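Local coordinates for hypothetical protein yihE (Escherichia coli, PDB 1ZYL), which phosphorylates proteins, itself included, on serine and threonine using ATP, and probably helps suppress the effects of stress linked to reactive oxygen species, at residues A[69-82]-A[131-144]. Numbering follows the deposited sequence.
Sequences EEHQFALQLVNDEV and RMHQTGRKQLFIHR
E69 turns its carboxylate into the backbone amides of I142 and H143, hydrogen bonds that tie helix 64-79 of the N-terminal lobe to the chain leaving helix 119-136 in this protein-kinase-like fold. OE1 takes both N-H groups: I142 N at 2.6 Å, from above the carboxylate plane, and H143 N at 2.7 Å, on the syn side. Replacing this glutamate by an alanine would remove the carboxylate and probably leave the two amides without their shared acceptor, letting the loop shift. Next to it, R144 lays one guanidinium face over E70 CB, while its NH1 forms a salt bridge with E70 OE2 (3.1 Å); carboxylate and guanidinium planes stand nearly perpendicular, at 87°. Q66 and the backbone of D219 and A221 take other N-H groups of R144. In the middle, the F73 and F141 rings meet obliquely, planes 78° apart, and F73 CE2 lies 3.6 Å from G136 CA; toward the helix end, L77 packs on M132 and T135. D80 offers OD2 to two donors on the same face of its carboxylate: T135 OG1 and K138 NZ, each at 3.0 Å. At E81, the C-prime residue of the Schellman motif ending the helix, R131 NH2 meets the carbonyl O of E81 on a lone pair, 2.8 Å away.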
loop_
_atom_site.group_PDB
_atom_site.type_symbol
_atom_site.label_atom_id
_atom_site.label_comp_id
_atom_site.label_asym_id
_atom_site.label_seq_id
_atom_site.Cartn_x
_atom_site.Cartn_y
_atom_site.Cartn_z
ATOM N N GLU A 69 -14.299 -6.183 4.004
ATOM C CA GLU A 69 -14.505 -4.942 3.263
ATOM C C GLU A 69 -13.696 -4.875 1.965
ATOM O O GLU A 69 -14.171 -4.332 0.965
ATOM C CB GLU A 69 -14.183 -3.735 4.142
ATOM C CG GLU A 69 -15.347 -3.275 5.000
ATOM C CD GLU A 69 -14.984 -2.120 5.917
ATOM O OE1 GLU A 69 -15.891 -1.526 6.533
ATOM O OE2 GLU A 69 -13.785 -1.810 6.029
ATOM N N GLU A 70 -12.482 -5.411 1.958
ATOM C CA GLU A 70 -11.724 -5.372 0.723
ATOM C C GLU A 70 -12.208 -6.501 -0.181
ATOM O O GLU A 70 -12.318 -6.330 -1.394
ATOM C CB GLU A 70 -10.212 -5.480 0.974
ATOM C CG GLU A 70 -9.752 -6.754 1.642
ATOM C CD GLU A 70 -8.369 -7.175 1.182
ATOM O OE1 GLU A 70 -8.227 -7.486 -0.018
ATOM O OE2 GLU A 70 -7.431 -7.195 2.013
ATOM N N HIS A 71 -12.506 -7.653 0.413
ATOM C CA HIS A 71 -12.999 -8.798 -0.351
ATOM C C HIS A 71 -14.246 -8.361 -1.107
ATOM O O HIS A 71 -14.491 -8.781 -2.233
ATOM C CB HIS A 71 -13.358 -9.949 0.582
ATOM C CG HIS A 71 -12.221 -10.881 0.873
ATOM N ND1 HIS A 71 -11.033 -10.460 1.430
ATOM C CD2 HIS A 71 -12.115 -12.222 0.727
ATOM C CE1 HIS A 71 -10.247 -11.504 1.616
ATOM N NE2 HIS A 71 -10.879 -12.585 1.199
ATOM N N GLN A 72 -15.043 -7.519 -0.462
ATOM C CA GLN A 72 -16.248 -7.002 -1.070
ATOM C C GLN A 72 -15.764 -6.087 -2.197
ATOM O O GLN A 72 -16.051 -6.322 -3.375
ATOM C CB GLN A 72 -17.062 -6.218 -0.026
ATOM C CG GLN A 72 -18.475 -5.851 -0.461
ATOM C CD GLN A 72 -19.189 -7.001 -1.180
ATOM O OE1 GLN A 72 -19.152 -8.153 -0.730
ATOM N NE2 GLN A 72 -19.848 -6.687 -2.297
ATOM N N PHE A 73 -14.996 -5.064 -1.831
ATOM C CA PHE A 73 -14.474 -4.116 -2.802
ATOM C C PHE A 73 -13.901 -4.845 -4.019
ATOM O O PHE A 73 -14.304 -4.585 -5.150
ATOM C CB PHE A 73 -13.401 -3.242 -2.146
ATOM C CG PHE A 73 -12.975 -2.061 -2.977
ATOM C CD1 PHE A 73 -11.773 -1.419 -2.715
ATOM C CD2 PHE A 73 -13.781 -1.577 -4.002
ATOM C CE1 PHE A 73 -11.380 -0.315 -3.458
ATOM C CE2 PHE A 73 -13.395 -0.470 -4.752
ATOM C CZ PHE A 73 -12.193 0.163 -4.480
ATOM N N ALA A 74 -12.975 -5.767 -3.788
ATOM C CA ALA A 74 -12.371 -6.519 -4.883
ATOM C C ALA A 74 -13.430 -7.197 -5.739
ATOM O O ALA A 74 -13.396 -7.117 -6.963
ATOM C CB ALA A 74 -11.414 -7.566 -4.339
ATOM N N LEU A 75 -14.377 -7.861 -5.084
ATOM C CA LEU A 75 -15.436 -8.569 -5.787
ATOM C C LEU A 75 -16.293 -7.613 -6.604
ATOM O O LEU A 75 -16.606 -7.895 -7.758
ATOM C CB LEU A 75 -16.313 -9.327 -4.794
ATOM C CG LEU A 75 -16.929 -10.618 -5.337
ATOM C CD1 LEU A 75 -15.922 -11.758 -5.167
ATOM C CD2 LEU A 75 -18.229 -10.931 -4.599
ATOM N N GLN A 76 -16.676 -6.487 -6.007
ATOM C CA GLN A 76 -17.489 -5.491 -6.702
ATOM C C GLN A 76 -16.706 -4.901 -7.869
ATOM O O GLN A 76 -17.233 -4.732 -8.969
ATOM C CB GLN A 76 -17.907 -4.375 -5.740
ATOM C CG GLN A 76 -18.535 -3.165 -6.424
ATOM C CD GLN A 76 -19.223 -2.217 -5.453
ATOM O OE1 GLN A 76 -18.809 -2.075 -4.298
ATOM N NE2 GLN A 76 -20.268 -1.549 -5.923
ATOM N N LEU A 77 -15.441 -4.593 -7.617
ATOM C CA LEU A 77 -14.566 -4.027 -8.632
ATOM C C LEU A 77 -14.527 -4.931 -9.874
ATOM O O LEU A 77 -14.474 -4.448 -11.010
ATOM C CB LEU A 77 -13.163 -3.860 -8.043
ATOM C CG LEU A 77 -12.389 -2.570 -8.318
ATOM C CD1 LEU A 77 -13.293 -1.373 -8.125
ATOM C CD2 LEU A 77 -11.183 -2.486 -7.380
ATOM N N VAL A 78 -14.551 -6.242 -9.656
ATOM C CA VAL A 78 -14.529 -7.192 -10.763
ATOM C C VAL A 78 -15.812 -6.999 -11.563
ATOM O O VAL A 78 -15.785 -6.938 -12.793
ATOM C CB VAL A 78 -14.469 -8.653 -10.253
ATOM C CG1 VAL A 78 -14.329 -9.610 -11.411
ATOM C CG2 VAL A 78 -13.311 -8.823 -9.312
ATOM N N ASN A 79 -16.931 -6.899 -10.852
ATOM C CA ASN A 79 -18.236 -6.696 -11.476
ATOM C C ASN A 79 -18.241 -5.527 -12.464
ATOM O O ASN A 79 -18.787 -5.639 -13.559
ATOM C CB ASN A 79 -19.304 -6.434 -10.408
ATOM C CG ASN A 79 -20.328 -7.550 -10.311
ATOM O OD1 ASN A 79 -20.124 -8.545 -9.605
ATOM N ND2 ASN A 79 -21.437 -7.395 -11.033
ATOM N N ASP A 80 -17.642 -4.406 -12.062
ATOM C CA ASP A 80 -17.582 -3.208 -12.895
ATOM C C ASP A 80 -16.426 -3.219 -13.882
ATOM O O ASP A 80 -16.062 -2.185 -14.436
ATOM C CB ASP A 80 -17.493 -1.977 -12.010
ATOM C CG ASP A 80 -18.607 -1.927 -11.003
ATOM O OD1 ASP A 80 -19.753 -2.201 -11.403
ATOM O OD2 ASP A 80 -18.348 -1.616 -9.822
ATOM N N GLU A 81 -15.852 -4.399 -14.085
ATOM C CA GLU A 81 -14.756 -4.610 -15.022
ATOM C C GLU A 81 -13.466 -3.837 -14.757
ATOM O O GLU A 81 -13.033 -3.019 -15.566
ATOM C CB GLU A 81 -15.243 -4.342 -16.450
ATOM C CG GLU A 81 -16.441 -5.195 -16.855
ATOM C CD GLU A 81 -16.880 -4.959 -18.291
ATOM O OE1 GLU A 81 -17.137 -3.791 -18.661
ATOM O OE2 GLU A 81 -16.975 -5.944 -19.052
ATOM N N VAL A 82 -12.851 -4.110 -13.614
ATOM C CA VAL A 82 -11.591 -3.477 -13.259
ATOM C C VAL A 82 -10.594 -4.603 -12.970
ATOM O O VAL A 82 -10.848 -5.482 -12.145
ATOM C CB VAL A 82 -11.752 -2.562 -12.035
ATOM C CG1 VAL A 82 -10.427 -1.900 -11.701
ATOM C CG2 VAL A 82 -12.807 -1.506 -12.326
ATOM N N ARG A 131 -11.833 4.011 -13.532
ATOM C CA ARG A 131 -13.005 3.171 -13.395
ATOM C C ARG A 131 -12.997 2.562 -11.996
ATOM O O ARG A 131 -14.054 2.259 -11.436
ATOM C CB ARG A 131 -13.014 2.066 -14.450
ATOM C CG ARG A 131 -14.279 1.206 -14.391
ATOM C CD ARG A 131 -14.258 0.044 -15.375
ATOM N NE ARG A 131 -14.364 0.481 -16.763
ATOM C CZ ARG A 131 -14.370 -0.345 -17.804
ATOM N NH1 ARG A 131 -14.475 0.134 -19.035
ATOM N NH2 ARG A 131 -14.265 -1.653 -17.616
ATOM N N MET A 132 -11.802 2.401 -11.427
ATOM C CA MET A 132 -11.670 1.830 -10.092
ATOM C C MET A 132 -12.279 2.780 -9.089
ATOM O O MET A 132 -13.140 2.394 -8.301
ATOM C CB MET A 132 -10.206 1.595 -9.726
ATOM C CG MET A 132 -10.020 0.621 -8.562
ATOM S SD MET A 132 -8.444 0.795 -7.701
ATOM C CE MET A 132 -7.363 -0.038 -8.807
ATOM N N HIS A 133 -11.828 4.030 -9.124
ATOM C CA HIS A 133 -12.338 5.052 -8.213
ATOM C C HIS A 133 -13.809 5.332 -8.455
ATOM O O HIS A 133 -14.499 5.842 -7.567
ATOM C CB HIS A 133 -11.534 6.340 -8.348
ATOM C CG HIS A 133 -10.136 6.222 -7.837
ATOM N ND1 HIS A 133 -9.321 7.312 -7.639
ATOM C CD2 HIS A 133 -9.410 5.137 -7.477
ATOM C CE1 HIS A 133 -8.152 6.906 -7.176
ATOM N NE2 HIS A 133 -8.181 5.590 -7.068
ATOM N N GLN A 134 -14.278 4.999 -9.659
ATOM C CA GLN A 134 -15.679 5.177 -10.009
ATOM C C GLN A 134 -16.461 4.233 -9.105
ATOM O O GLN A 134 -17.488 4.609 -8.536
ATOM C CB GLN A 134 -15.914 4.800 -11.465
ATOM C CG GLN A 134 -17.311 5.119 -11.967
ATOM C CD GLN A 134 -17.540 4.652 -13.392
ATOM O OE1 GLN A 134 -18.500 5.057 -14.036
ATOM N NE2 GLN A 134 -16.663 3.789 -13.885
ATOM N N THR A 135 -15.956 3.006 -8.977
ATOM C CA THR A 135 -16.566 1.989 -8.119
ATOM C C THR A 135 -16.315 2.412 -6.688
ATOM O O THR A 135 -17.237 2.620 -5.903
ATOM C CB THR A 135 -15.900 0.610 -8.293
ATOM O OG1 THR A 135 -16.000 0.188 -9.660
ATOM C CG2 THR A 135 -16.565 -0.415 -7.405
ATOM N N GLY A 136 -15.035 2.544 -6.370
ATOM C CA GLY A 136 -14.630 2.929 -5.035
ATOM C C GLY A 136 -15.405 4.079 -4.434
ATOM O O GLY A 136 -15.463 4.201 -3.213
ATOM N N ARG A 137 -16.002 4.933 -5.255
ATOM C CA ARG A 137 -16.742 6.043 -4.671
ATOM C C ARG A 137 -18.174 5.692 -4.276
ATOM O O ARG A 137 -18.808 6.444 -3.535
ATOM C CB ARG A 137 -16.732 7.270 -5.594
ATOM C CG ARG A 137 -17.177 7.045 -7.031
ATOM C CD ARG A 137 -17.338 8.391 -7.727
ATOM N NE ARG A 137 -16.303 9.333 -7.307
ATOM C CZ ARG A 137 -15.050 9.346 -7.759
ATOM N NH1 ARG A 137 -14.645 8.469 -8.672
ATOM N NH2 ARG A 137 -14.189 10.224 -7.266
ATOM N N LYS A 138 -18.670 4.548 -4.740
ATOM C CA LYS A 138 -20.029 4.129 -4.412
ATOM C C LYS A 138 -20.332 4.086 -2.900
ATOM O O LYS A 138 -21.441 4.418 -2.473
ATOM C CB LYS A 138 -20.319 2.784 -5.075
ATOM C CG LYS A 138 -20.328 2.872 -6.609
ATOM C CD LYS A 138 -20.563 1.521 -7.255
ATOM C CE LYS A 138 -20.495 1.609 -8.768
ATOM N NZ LYS A 138 -20.658 0.266 -9.409
ATOM N N GLN A 139 -19.356 3.674 -2.097
ATOM C CA GLN A 139 -19.498 3.641 -0.641
ATOM C C GLN A 139 -18.127 3.605 0.005
ATOM O O GLN A 139 -17.143 3.270 -0.648
ATOM C CB GLN A 139 -20.342 2.454 -0.166
ATOM C CG GLN A 139 -20.139 1.174 -0.925
ATOM C CD GLN A 139 -21.043 0.070 -0.422
ATOM O OE1 GLN A 139 -21.333 -0.886 -1.144
ATOM N NE2 GLN A 139 -21.488 0.192 0.827
ATOM N N LEU A 140 -18.075 3.969 1.283
ATOM C CA LEU A 140 -16.829 4.031 2.044
ATOM C C LEU A 140 -16.630 2.896 3.038
ATOM O O LEU A 140 -17.581 2.405 3.644
ATOM C CB LEU A 140 -16.773 5.349 2.819
ATOM C CG LEU A 140 -16.123 6.604 2.235
ATOM C CD1 LEU A 140 -15.994 6.520 0.730
ATOM C CD2 LEU A 140 -16.943 7.791 2.637
ATOM N N PHE A 141 -15.385 2.484 3.223
ATOM C CA PHE A 141 -15.104 1.441 4.198
ATOM C C PHE A 141 -15.666 1.944 5.535
ATOM O O PHE A 141 -15.929 3.138 5.707
ATOM C CB PHE A 141 -13.593 1.210 4.297
ATOM C CG PHE A 141 -12.998 0.551 3.079
ATOM C CD1 PHE A 141 -11.820 1.028 2.520
ATOM C CD2 PHE A 141 -13.610 -0.563 2.502
ATOM C CE1 PHE A 141 -11.255 0.405 1.403
ATOM C CE2 PHE A 141 -13.049 -1.202 1.374
ATOM C CZ PHE A 141 -11.874 -0.718 0.829
ATOM N N ILE A 142 -15.882 1.036 6.475
ATOM C CA ILE A 142 -16.394 1.439 7.772
ATOM C C ILE A 142 -15.410 0.963 8.808
ATOM O O ILE A 142 -15.233 1.606 9.838
ATOM C CB ILE A 142 -17.778 0.826 8.062
ATOM C CG1 ILE A 142 -18.835 1.492 7.180
ATOM C CG2 ILE A 142 -18.143 1.025 9.522
ATOM C CD1 ILE A 142 -20.230 0.925 7.362
ATOM N N HIS A 143 -14.761 -0.160 8.517
ATOM C CA HIS A 143 -13.779 -0.740 9.428
ATOM C C HIS A 143 -12.330 -0.468 9.031
ATOM O O HIS A 143 -11.477 -0.250 9.895
ATOM C CB HIS A 143 -14.021 -2.240 9.558
ATOM C CG HIS A 143 -15.331 -2.566 10.192
ATOM N ND1 HIS A 143 -15.686 -2.096 11.437
ATOM C CD2 HIS A 143 -16.393 -3.274 9.740
ATOM C CE1 HIS A 143 -16.910 -2.499 11.726
ATOM N NE2 HIS A 143 -17.362 -3.214 10.714
ATOM N N ARG A 144 -12.051 -0.486 7.733
ATOM C CA ARG A 144 -10.710 -0.210 7.260
ATOM C C ARG A 144 -10.386 1.243 7.558
ATOM O O ARG A 144 -11.279 2.090 7.629
ATOM C CB ARG A 144 -10.618 -0.429 5.764
ATOM C CG ARG A 144 -10.998 -1.809 5.328
ATOM C CD ARG A 144 -10.193 -2.187 4.129
ATOM N NE ARG A 144 -9.644 -3.516 4.315
ATOM C CZ ARG A 144 -8.380 -3.832 4.084
ATOM N NH1 ARG A 144 -7.967 -5.078 4.282
ATOM N NH2 ARG A 144 -7.534 -2.905 3.656
#